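Uncharacterized protein (PDB 6PTM) probably acts as an exo-carrageenase of glycoside hydrolase family 42, releasing sugar units from the ends of carrageenan chains. Local coordinates at residues L146-V151 / T543-N548; G167-L172 / Y553-Q558; H392-P397 / F467-H472; L399-K404 / W447-M452. All blocks are in the same frame, centred on the assembly; numbering follows the deposited sequence.

Contact 1: L146-V151 / T543-N548; sequences LPTPVV and TMIDLN
The flat carboxamide of Asn548 has Pro149 CG and Val151 CG2 over one and the same face, both about 3 Å above the amide plane and near its nitrogen end. Water 1 lies close to that plane, at the ND2 edge. At the other edge, Asn548 OD1 accepts from the backbone N of Phe171. Val151 CG2 comes to 4.1 Å from Asn548 ND2. The Pro149 ring also rests on the stem of the amide, with Pro149 CD 3.7 Å from Asn548 CB.

Thr148 carries the direct polar link. Its chi1 of -162° sets OG1 opposite its backbone N, beside the carbonyl carbon, and aims the hydroxyl at the helix. There Thr148 OG1 donates to Ile545 O over 2.8 Å. It meets the carbonyl oxygen at 130°, tilted 16° from the carbonyl plane. The methyl branch packs as well, with Thr148 CG2 3.8 Å from Ile545 CG2.

Water 1 adds a second polar bridge. It donates to Thr148 OG1 and to Pro149 O, and accepts from Asn548 ND2. Thr148 OG1 therefore both gives and receives a bond.

The segment 146-151 belongs to the loop between helix 109-139 and strand 157-159. It runs past helix 534-549, whose Ile545 also touches Leu69 and Lys70 of helix 69-90. Elsewhere on this helix, Leu547 packs on helix 486-498 and on Phe171 of strand 168-175.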
# COMPACT_ATOMS: atom_id res chain seq x y z
N LEU A 146 5.62 -7.99 26.52
CA LEU A 146 5.48 -9.26 25.79
C LEU A 146 6.82 -9.61 25.16
O LEU A 146 7.58 -8.70 24.80
CB LEU A 146 4.41 -9.07 24.72
CG LEU A 146 3.01 -8.84 25.27
CD1 LEU A 146 2.03 -8.66 24.13
CD2 LEU A 146 2.60 -10.00 26.18
N PRO A 147 7.09 -10.92 24.98
CA PRO A 147 8.23 -11.35 24.19
C PRO A 147 8.17 -10.77 22.78
O PRO A 147 7.07 -10.71 22.17
CB PRO A 147 8.08 -12.88 24.12
CG PRO A 147 7.15 -13.26 25.27
CD PRO A 147 6.26 -12.05 25.47
N THR A 148 9.33 -10.44 22.22
CA THR A 148 9.43 -9.87 20.85
C THR A 148 10.76 -10.32 20.27
O THR A 148 11.74 -10.41 21.00
CB THR A 148 9.21 -8.35 20.88
OG1 THR A 148 8.91 -7.95 19.55
CG2 THR A 148 10.40 -7.58 21.39
N PRO A 149 10.80 -10.73 18.98
CA PRO A 149 12.01 -11.31 18.38
C PRO A 149 13.05 -10.25 18.02
O PRO A 149 12.68 -9.13 17.70
CB PRO A 149 11.51 -11.99 17.13
CG PRO A 149 10.29 -11.16 16.73
CD PRO A 149 9.66 -10.74 18.04
N VAL A 150 14.32 -10.62 18.16
CA VAL A 150 15.47 -9.90 17.57
C VAL A 150 15.65 -10.57 16.21
O VAL A 150 16.23 -11.65 16.18
CB VAL A 150 16.72 -9.96 18.46
CG1 VAL A 150 17.89 -9.22 17.84
CG2 VAL A 150 16.46 -9.39 19.85
N VAL A 151 15.09 -9.97 15.15
CA VAL A 151 14.99 -10.60 13.80
C VAL A 151 16.37 -10.57 13.13
O VAL A 151 16.89 -9.49 12.85
CB VAL A 151 13.92 -9.92 12.92
CG1 VAL A 151 13.87 -10.56 11.55
CG2 VAL A 151 12.54 -9.94 13.58
N THR A 543 6.87 0.40 16.55
CA THR A 543 5.61 -0.21 16.07
C THR A 543 5.86 -1.66 15.59
O THR A 543 5.13 -2.57 15.99
CB THR A 543 4.94 0.71 15.06
OG1 THR A 543 4.80 2.02 15.66
CG2 THR A 543 3.58 0.19 14.67
N MET A 544 6.87 -1.90 14.78
CA MET A 544 7.20 -3.28 14.32
C MET A 544 7.41 -4.18 15.55
O MET A 544 6.91 -5.34 15.57
CB MET A 544 8.43 -3.28 13.41
CG MET A 544 8.26 -2.50 12.12
SD MET A 544 6.91 -3.15 11.09
CE MET A 544 5.90 -1.68 10.87
N ILE A 545 8.11 -3.67 16.56
CA ILE A 545 8.38 -4.48 17.78
C ILE A 545 7.06 -4.89 18.42
O ILE A 545 6.94 -6.06 18.84
CB ILE A 545 9.25 -3.69 18.77
CG1 ILE A 545 10.69 -3.64 18.29
CG2 ILE A 545 9.05 -4.28 20.17
CD1 ILE A 545 11.59 -2.69 19.06
N ASP A 546 6.12 -3.95 18.55
CA ASP A 546 4.82 -4.30 19.16
C ASP A 546 4.03 -5.23 18.23
O ASP A 546 3.49 -6.25 18.72
CB ASP A 546 4.00 -3.07 19.54
CG ASP A 546 4.52 -2.37 20.79
OD1 ASP A 546 5.18 -3.04 21.61
OD2 ASP A 546 4.29 -1.17 20.88
N LEU A 547 3.96 -4.93 16.94
CA LEU A 547 3.24 -5.83 16.01
C LEU A 547 3.86 -7.25 16.06
O LEU A 547 3.12 -8.23 16.11
CB LEU A 547 3.30 -5.25 14.59
CG LEU A 547 2.52 -3.97 14.32
CD1 LEU A 547 3.04 -3.36 13.04
CD2 LEU A 547 1.05 -4.28 14.22
N ASN A 548 5.18 -7.37 16.02
CA ASN A 548 5.84 -8.70 16.16
C ASN A 548 5.34 -9.41 17.42
O ASN A 548 5.10 -10.62 17.36
CB ASN A 548 7.36 -8.60 16.11
CG ASN A 548 7.86 -8.29 14.71
OD1 ASN A 548 7.10 -8.37 13.74
ND2 ASN A 548 9.12 -7.87 14.62
O HOH W 1 10.58 -7.51 17.29

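Contact 2: G167-L172 / Y553-Q558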
# COMPACT_ATOMS: atom_id res chain seq x y z
N GLY A 167 9.75 -19.60 12.92
CA GLY A 167 8.42 -20.21 12.87
C GLY A 167 7.30 -19.25 13.23
O GLY A 167 6.22 -19.72 13.33
N LYS A 168 7.55 -17.96 13.37
CA LYS A 168 6.50 -16.99 13.69
C LYS A 168 6.44 -15.92 12.62
O LYS A 168 7.48 -15.51 12.10
CB LYS A 168 6.79 -16.40 15.06
CG LYS A 168 6.52 -17.34 16.21
CD LYS A 168 5.04 -17.55 16.33
CE LYS A 168 4.66 -18.72 17.18
NZ LYS A 168 3.19 -18.79 17.26
N PRO A 169 5.23 -15.36 12.36
CA PRO A 169 5.08 -14.17 11.53
C PRO A 169 5.81 -12.98 12.17
O PRO A 169 5.68 -12.74 13.41
CB PRO A 169 3.56 -13.91 11.40
CG PRO A 169 2.89 -15.05 12.15
CD PRO A 169 3.94 -15.81 12.92
N VAL A 170 6.54 -12.24 11.32
CA VAL A 170 7.12 -10.92 11.67
C VAL A 170 6.72 -9.91 10.59
O VAL A 170 6.23 -10.31 9.51
CB VAL A 170 8.64 -10.98 11.88
CG1 VAL A 170 9.00 -11.87 13.06
CG2 VAL A 170 9.40 -11.42 10.63
N PHE A 171 6.91 -8.64 10.91
CA PHE A 171 6.66 -7.47 10.05
C PHE A 171 7.96 -6.67 9.95
O PHE A 171 8.58 -6.39 10.98
CB PHE A 171 5.47 -6.69 10.61
CG PHE A 171 4.25 -7.57 10.81
CD1 PHE A 171 3.55 -8.06 9.70
CD2 PHE A 171 3.85 -7.97 12.07
CE1 PHE A 171 2.47 -8.91 9.87
CE2 PHE A 171 2.79 -8.85 12.23
CZ PHE A 171 2.10 -9.31 11.13
N LEU A 172 8.31 -6.24 8.73
CA LEU A 172 9.63 -5.64 8.44
C LEU A 172 9.50 -4.15 8.08
O LEU A 172 8.60 -3.77 7.29
CB LEU A 172 10.33 -6.42 7.33
CG LEU A 172 10.61 -7.90 7.61
CD1 LEU A 172 11.50 -8.46 6.49
CD2 LEU A 172 11.23 -8.17 9.00
N TYR A 553 -2.11 -12.48 16.55
CA TYR A 553 -3.33 -11.65 16.56
C TYR A 553 -3.43 -10.88 15.23
O TYR A 553 -4.50 -10.85 14.60
CB TYR A 553 -3.34 -10.72 17.77
CG TYR A 553 -3.51 -11.38 19.12
CD1 TYR A 553 -3.94 -12.69 19.25
CD2 TYR A 553 -3.24 -10.65 20.28
CE1 TYR A 553 -4.13 -13.25 20.51
CE2 TYR A 553 -3.41 -11.20 21.53
CZ TYR A 553 -3.86 -12.50 21.65
OH TYR A 553 -4.04 -13.04 22.89
N ILE A 554 -2.31 -10.28 14.80
CA ILE A 554 -2.25 -9.41 13.61
C ILE A 554 -2.60 -10.26 12.40
O ILE A 554 -3.49 -9.85 11.60
CB ILE A 554 -0.88 -8.70 13.50
CG1 ILE A 554 -0.61 -7.77 14.69
CG2 ILE A 554 -0.79 -7.94 12.19
CD1 ILE A 554 -1.68 -6.73 14.96
N MET A 555 -2.02 -11.46 12.29
CA MET A 555 -2.37 -12.28 11.10
C MET A 555 -3.85 -12.65 11.18
O MET A 555 -4.47 -12.65 10.14
CB MET A 555 -1.51 -13.53 10.95
CG MET A 555 -0.05 -13.26 10.79
SD MET A 555 0.34 -12.13 9.40
CE MET A 555 -0.59 -12.93 8.09
N SER A 556 -4.43 -12.92 12.37
CA SER A 556 -5.87 -13.23 12.49
C SER A 556 -6.70 -12.02 12.02
O SER A 556 -7.71 -12.22 11.25
CB SER A 556 -6.24 -13.65 13.87
OG SER A 556 -5.64 -14.89 14.18
N PHE A 557 -6.32 -10.81 12.41
CA PHE A 557 -7.02 -9.59 11.92
C PHE A 557 -6.88 -9.47 10.39
O PHE A 557 -7.89 -9.16 9.76
CB PHE A 557 -6.53 -8.31 12.60
CG PHE A 557 -6.97 -8.17 14.03
CD1 PHE A 557 -8.32 -8.05 14.35
CD2 PHE A 557 -6.04 -8.12 15.05
CE1 PHE A 557 -8.73 -7.91 15.67
CE2 PHE A 557 -6.45 -7.93 16.36
CZ PHE A 557 -7.79 -7.86 16.67
N GLN A 558 -5.70 -9.71 9.81
CA GLN A 558 -5.48 -9.56 8.33
C GLN A 558 -6.35 -10.59 7.61
O GLN A 558 -6.90 -10.30 6.52
CB GLN A 558 -4.03 -9.79 7.91
CG GLN A 558 -3.03 -8.70 8.29
CD GLN A 558 -1.68 -8.96 7.66
OE1 GLN A 558 -1.50 -9.97 6.93
NE2 GLN A 558 -0.74 -8.04 7.89
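Phe171 and Met555 form a Met-aromatic contact. The sulfur approaches the ring at its edge: Met555 SD is 4.9 Å from the centroid of the Phe171 ring, 76° off the ring normal. Met555 SD is 3.7 Å from Phe171 CZ, its nearest ring atom. Two bends in the methionine chain turn its sulfur to the ring, which points the other way.

Apolar contacts complete the packing. Ile554 CG2 meets the far end of the ring obliquely, 3.4 Å from Phe171 CZ. Pro169 meets the stem of the methionine, with Pro169 CG 3.7 Å from Met555 CG. Met555 thus reaches both the proline and the phenylalanine.

One polar group also borders the ring. Gln558 NE2 comes to 3.9 Å from Phe171 CE1, with the amide and ring planes 58° apart. This is only a packing contact. Gln558 NE2 donates instead to Thr497 O.

All five touching residues are buried. Strand 168-175 lies in a mixed sheet between strands 162-165 and 503-506, and Pro169 and Met555 both touch Met162. Helix 534-549 adjoins the same ring, its Met544 and Leu547 touching Phe171. Helix 551-559 covers this end of the strand, while its Ser556 and Phe557 touch strand 707-715. The helix therefore lies between the mixed sheet and the antiparallel sheet that holds strand 707-715.

Contact 3: H392-P397 / F467-H472; sequences HIKIMP and FNTEGH
A chi1 of 50° turns the His392 ring to Thr469, with CG between the backbone N and the carbonyl carbon. Thr469 OG1 takes the same kind of position, and Thr469 CG2 is turned to His392 CE1, 3.7 Å away. That methyl also sits over the centre of one face of Phe467, 3.5 Å above the plane. The His392 and Phe467 rings meet obliquely, their planes 55° apart. Water 2 joins His392 ND1 to Thr469 OG1, and His392 NE2 bonds Leu286 O.

Lys394 is extended until a bend at chi3 (-64°). Its stem runs past the threonine, with Lys394 CG 3.4 Å from Thr469 OG1. At the tip, Lys394 NZ makes a salt bridge of 2.8 Å to the anti lone pair of Glu470 OE1. Asn292 OD1 and water 3 also bond NZ. His472 NE2 donates to Glu470 OE2, so both carboxylate oxygens are engaged. Asn468 OD1 accepts from Glu470 N in an Asx turn.

Strands 391-394 and 466-471 fit the fifth and seventh strands of a (β/α)8 barrel, as in family 42. Glu470 lies at the C-terminal end of the seventh, where the catalytic nucleophile of family 42 enzymes is found, so it probably lies in the active site.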
# COMPACT_ATOMS: atom_id res chain seq x y z
N HIS A 392 6.62 -8.49 -8.09
CA HIS A 392 5.66 -7.44 -7.73
C HIS A 392 6.01 -6.18 -8.49
O HIS A 392 7.08 -6.10 -9.11
CB HIS A 392 5.64 -7.23 -6.21
CG HIS A 392 6.98 -7.05 -5.61
ND1 HIS A 392 7.48 -5.80 -5.28
CD2 HIS A 392 7.91 -7.95 -5.23
CE1 HIS A 392 8.68 -5.94 -4.75
NE2 HIS A 392 8.97 -7.27 -4.70
N ILE A 393 5.13 -5.21 -8.36
CA ILE A 393 5.19 -3.92 -9.07
C ILE A 393 4.94 -2.81 -8.05
O ILE A 393 4.00 -2.95 -7.21
CB ILE A 393 4.17 -3.95 -10.22
CG1 ILE A 393 4.37 -5.17 -11.14
CG2 ILE A 393 4.17 -2.66 -11.01
CD1 ILE A 393 3.12 -5.50 -11.97
N LYS A 394 5.72 -1.72 -8.11
CA LYS A 394 5.50 -0.57 -7.20
C LYS A 394 4.32 0.26 -7.74
O LYS A 394 4.52 1.35 -8.31
CB LYS A 394 6.78 0.23 -7.01
CG LYS A 394 6.61 1.40 -6.04
CD LYS A 394 7.76 2.34 -6.03
CE LYS A 394 9.05 1.69 -5.55
NZ LYS A 394 10.15 2.68 -5.43
N ILE A 395 3.12 -0.29 -7.59
CA ILE A 395 1.88 0.32 -8.14
C ILE A 395 1.45 1.45 -7.21
O ILE A 395 1.42 1.23 -5.99
CB ILE A 395 0.77 -0.73 -8.27
CG1 ILE A 395 1.13 -1.80 -9.31
CG2 ILE A 395 -0.54 -0.03 -8.58
CD1 ILE A 395 0.26 -3.02 -9.17
N MET A 396 1.09 2.59 -7.78
CA MET A 396 0.49 3.70 -6.99
C MET A 396 -0.96 3.33 -6.72
O MET A 396 -1.75 3.30 -7.64
CB MET A 396 0.54 5.00 -7.79
CG MET A 396 1.95 5.50 -8.00
SD MET A 396 2.03 6.60 -9.42
CE MET A 396 0.70 7.78 -9.08
N PRO A 397 -1.41 3.04 -5.48
CA PRO A 397 -2.78 2.58 -5.28
C PRO A 397 -3.87 3.55 -5.74
O PRO A 397 -4.94 3.10 -6.01
CB PRO A 397 -2.87 2.41 -3.77
CG PRO A 397 -1.45 2.09 -3.38
CD PRO A 397 -0.61 3.00 -4.25
N PHE A 467 4.18 -5.92 0.19
CA PHE A 467 5.47 -5.20 0.28
C PHE A 467 5.30 -3.79 -0.29
O PHE A 467 5.15 -3.67 -1.50
CB PHE A 467 6.57 -5.97 -0.45
CG PHE A 467 7.96 -5.44 -0.24
CD1 PHE A 467 8.26 -4.50 0.73
CD2 PHE A 467 9.00 -5.91 -1.03
CE1 PHE A 467 9.56 -4.04 0.90
CE2 PHE A 467 10.29 -5.47 -0.84
CZ PHE A 467 10.57 -4.51 0.10
N ASN A 468 5.21 -2.80 0.59
CA ASN A 468 5.23 -1.37 0.22
C ASN A 468 6.68 -0.95 0.03
O ASN A 468 7.38 -0.82 1.03
CB ASN A 468 4.48 -0.51 1.24
CG ASN A 468 4.32 0.91 0.76
OD1 ASN A 468 5.17 1.42 0.01
ND2 ASN A 468 3.27 1.57 1.26
N THR A 469 7.12 -0.81 -1.22
CA THR A 469 8.54 -0.68 -1.63
C THR A 469 8.95 0.78 -1.63
O THR A 469 10.13 1.06 -1.83
CB THR A 469 8.79 -1.33 -3.00
OG1 THR A 469 7.74 -0.97 -3.92
CG2 THR A 469 8.88 -2.83 -2.84
N GLU A 470 8.01 1.69 -1.41
CA GLU A 470 8.35 3.11 -1.19
C GLU A 470 7.26 3.73 -0.34
O GLU A 470 6.38 4.40 -0.91
CB GLU A 470 8.53 3.81 -2.53
CG GLU A 470 9.13 5.20 -2.40
CD GLU A 470 9.18 5.95 -3.72
OE1 GLU A 470 9.52 5.31 -4.75
OE2 GLU A 470 8.81 7.14 -3.73
N GLY A 471 7.32 3.50 0.97
CA GLY A 471 6.24 3.88 1.89
C GLY A 471 6.10 5.39 1.97
O GLY A 471 7.11 6.08 2.30
N HIS A 472 4.90 5.90 1.67
CA HIS A 472 4.61 7.35 1.66
C HIS A 472 3.57 7.64 2.75
O HIS A 472 2.69 8.51 2.55
CB HIS A 472 4.25 7.82 0.23
CG HIS A 472 5.46 8.07 -0.61
ND1 HIS A 472 6.35 9.12 -0.34
CD2 HIS A 472 5.94 7.42 -1.70
CE1 HIS A 472 7.34 9.07 -1.22
NE2 HIS A 472 7.11 8.02 -2.06
O HOH W 2 6.57 -3.30 -4.84
O HOH W 3 11.77 0.74 -4.17

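Contact 4: L399-K404 / W447-M452; sequences LWSDNK and WVEICM. With EDO (1,2-ethanediol), chain D.
Met452 reaches across to Trp400, lying roughly perpendicular to it. With chi1 at -166°, CB sends CG away from the backbone N and toward the indole. Met452 CG lies 4.1 Å from Trp400 CZ3. Beyond SD the chain bends at chi3 (75°) and brings the methyl back to the ring. Met452 CE is 3.8 Å from Trp400 CZ3 and 4.1 Å from Trp400 CH2, meeting the six-membered ring obliquely. The same methyl also comes near Ser401.

Helix 448-460 precedes strand 466-471 as an outer helix of the (β/α)8 barrel expected for family 42; helix 398-401 is a short turn in the connection after strand 391-394. Trp400 also stacks on Phe456 of the longer helix and meets Phe599 edge-to-face.

Ser401 fits against the start of helix 448-460. Ser401 CB is 3.9 Å from Val448 CG1, and Ser401 OG 3.6 Å from Glu449 CG; the hydroxyl also bonds Pro397 O weakly. The Glu449 carboxylate looks elsewhere, OE1 accepting from Ser426 N. A 1,2-ethanediol, probably from the crystallisation liquor, binds where helix 398-401 ends. Its O1 donates to Ser401 O, and its O2 donates to Asp402 OD1 over 2.7 Å.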
# COMPACT_ATOMS: atom_id res chain seq x y z
N LEU A 399 -4.15 4.95 -8.48
CA LEU A 399 -4.55 4.63 -9.88
C LEU A 399 -5.75 3.68 -9.89
O LEU A 399 -6.39 3.57 -10.92
CB LEU A 399 -3.36 4.09 -10.67
CG LEU A 399 -2.20 5.05 -10.91
CD1 LEU A 399 -1.11 4.39 -11.72
CD2 LEU A 399 -2.70 6.30 -11.62
N TRP A 400 -6.10 3.08 -8.75
CA TRP A 400 -7.40 2.39 -8.52
C TRP A 400 -8.30 3.18 -7.56
O TRP A 400 -9.50 3.24 -7.85
CB TRP A 400 -7.19 0.99 -7.99
CG TRP A 400 -8.47 0.27 -7.73
CD1 TRP A 400 -9.18 -0.49 -8.60
CD2 TRP A 400 -9.16 0.21 -6.48
NE1 TRP A 400 -10.30 -1.00 -7.99
CE2 TRP A 400 -10.31 -0.58 -6.68
CE3 TRP A 400 -8.95 0.76 -5.22
CZ2 TRP A 400 -11.24 -0.82 -5.68
CZ3 TRP A 400 -9.84 0.49 -4.20
CH2 TRP A 400 -10.99 -0.27 -4.45
N SER A 401 -7.77 3.72 -6.45
CA SER A 401 -8.65 4.32 -5.40
C SER A 401 -9.19 5.69 -5.87
O SER A 401 -10.24 6.08 -5.38
CB SER A 401 -7.97 4.40 -4.04
OG SER A 401 -6.75 5.12 -4.10
N ASP A 402 -8.50 6.39 -6.78
CA ASP A 402 -9.01 7.63 -7.43
C ASP A 402 -9.72 7.25 -8.74
O ASP A 402 -9.81 6.05 -9.07
CB ASP A 402 -7.93 8.70 -7.58
CG ASP A 402 -7.54 9.41 -6.28
OD1 ASP A 402 -8.28 9.29 -5.28
OD2 ASP A 402 -6.48 10.04 -6.26
N ASN A 403 -10.26 8.25 -9.46
CA ASN A 403 -11.26 8.05 -10.53
C ASN A 403 -10.64 7.69 -11.88
O ASN A 403 -11.39 7.12 -12.70
CB ASN A 403 -12.17 9.27 -10.65
CG ASN A 403 -13.05 9.45 -9.43
OD1 ASN A 403 -13.69 8.50 -8.99
ND2 ASN A 403 -13.03 10.61 -8.82
N LYS A 404 -9.37 8.01 -12.12
CA LYS A 404 -8.74 7.90 -13.45
C LYS A 404 -8.45 6.43 -13.79
O LYS A 404 -7.96 5.68 -12.90
CB LYS A 404 -7.51 8.80 -13.51
CG LYS A 404 -7.81 10.29 -13.26
CD LYS A 404 -6.61 11.22 -13.41
N TRP A 447 -6.76 8.18 4.54
CA TRP A 447 -6.88 6.75 4.95
C TRP A 447 -7.22 5.83 3.76
O TRP A 447 -7.32 4.62 3.99
CB TRP A 447 -7.97 6.59 6.04
CG TRP A 447 -9.34 6.99 5.57
CD1 TRP A 447 -9.73 8.25 5.18
CD2 TRP A 447 -10.50 6.15 5.36
NE1 TRP A 447 -11.03 8.26 4.77
CE2 TRP A 447 -11.54 6.99 4.89
CE3 TRP A 447 -10.76 4.80 5.54
CZ2 TRP A 447 -12.80 6.50 4.56
CZ3 TRP A 447 -12.02 4.32 5.26
CH2 TRP A 447 -13.02 5.16 4.76
N VAL A 448 -7.47 6.36 2.56
CA VAL A 448 -8.22 5.62 1.50
C VAL A 448 -7.31 4.53 0.89
O VAL A 448 -7.81 3.41 0.68
CB VAL A 448 -8.81 6.55 0.42
CG1 VAL A 448 -9.44 5.77 -0.70
CG2 VAL A 448 -9.88 7.47 1.00
N GLU A 449 -6.03 4.82 0.63
CA GLU A 449 -5.12 3.81 0.04
C GLU A 449 -4.84 2.65 1.03
O GLU A 449 -5.01 1.47 0.62
CB GLU A 449 -3.86 4.49 -0.46
CG GLU A 449 -4.15 5.45 -1.59
CD GLU A 449 -2.91 6.15 -2.11
OE1 GLU A 449 -1.82 5.53 -2.13
OE2 GLU A 449 -3.06 7.32 -2.45
N ILE A 450 -4.43 2.94 2.27
CA ILE A 450 -4.04 1.85 3.24
C ILE A 450 -5.27 1.09 3.78
O ILE A 450 -5.06 0.01 4.35
CB ILE A 450 -3.16 2.39 4.37
CG1 ILE A 450 -3.84 3.49 5.20
CG2 ILE A 450 -1.81 2.84 3.83
CD1 ILE A 450 -3.04 3.84 6.45
N CYS A 451 -6.48 1.64 3.69
CA CYS A 451 -7.72 0.92 4.08
C CYS A 451 -8.39 0.32 2.82
O CYS A 451 -8.33 -0.89 2.62
CB CYS A 451 -8.66 1.80 4.87
SG CYS A 451 -8.00 2.23 6.51
N MET A 452 -8.93 1.15 1.95
CA MET A 452 -9.79 0.67 0.84
C MET A 452 -8.96 0.00 -0.26
O MET A 452 -9.35 -1.09 -0.63
CB MET A 452 -10.64 1.78 0.22
CG MET A 452 -11.72 1.19 -0.63
SD MET A 452 -12.87 2.45 -1.23
CE MET A 452 -11.89 3.23 -2.52
C1 EDO D . -12.51 8.87 -4.10
O1 EDO D . -11.49 7.97 -3.68
C2 EDO D . -12.17 9.55 -5.34
O2 EDO D . -10.84 10.03 -5.34

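Contact 1 is a surface contact, while contacts 2, 3 and 4 are largely buried. The centre of contact 3 lies about 6 Å from the centre of the chain, nearest of the four. Its chemistry is the most charged, with a salt bridge and waters. Contacts 2 and 4 are mainly apolar; in each a methionine meets an aromatic ring. Contact 1 mixes a direct bond, a water and light packing. Contacts 1 and 2 touch and use consecutive helices, 534-549 and 551-559. Contacts 3 and 4 touch through Pro397 and Glu449 and are joined by two connections, strand 391-394 to helix 398-401 and helix 448-460 to strand 466-471. Contacts 2 and 3 reach the same mixed sheet.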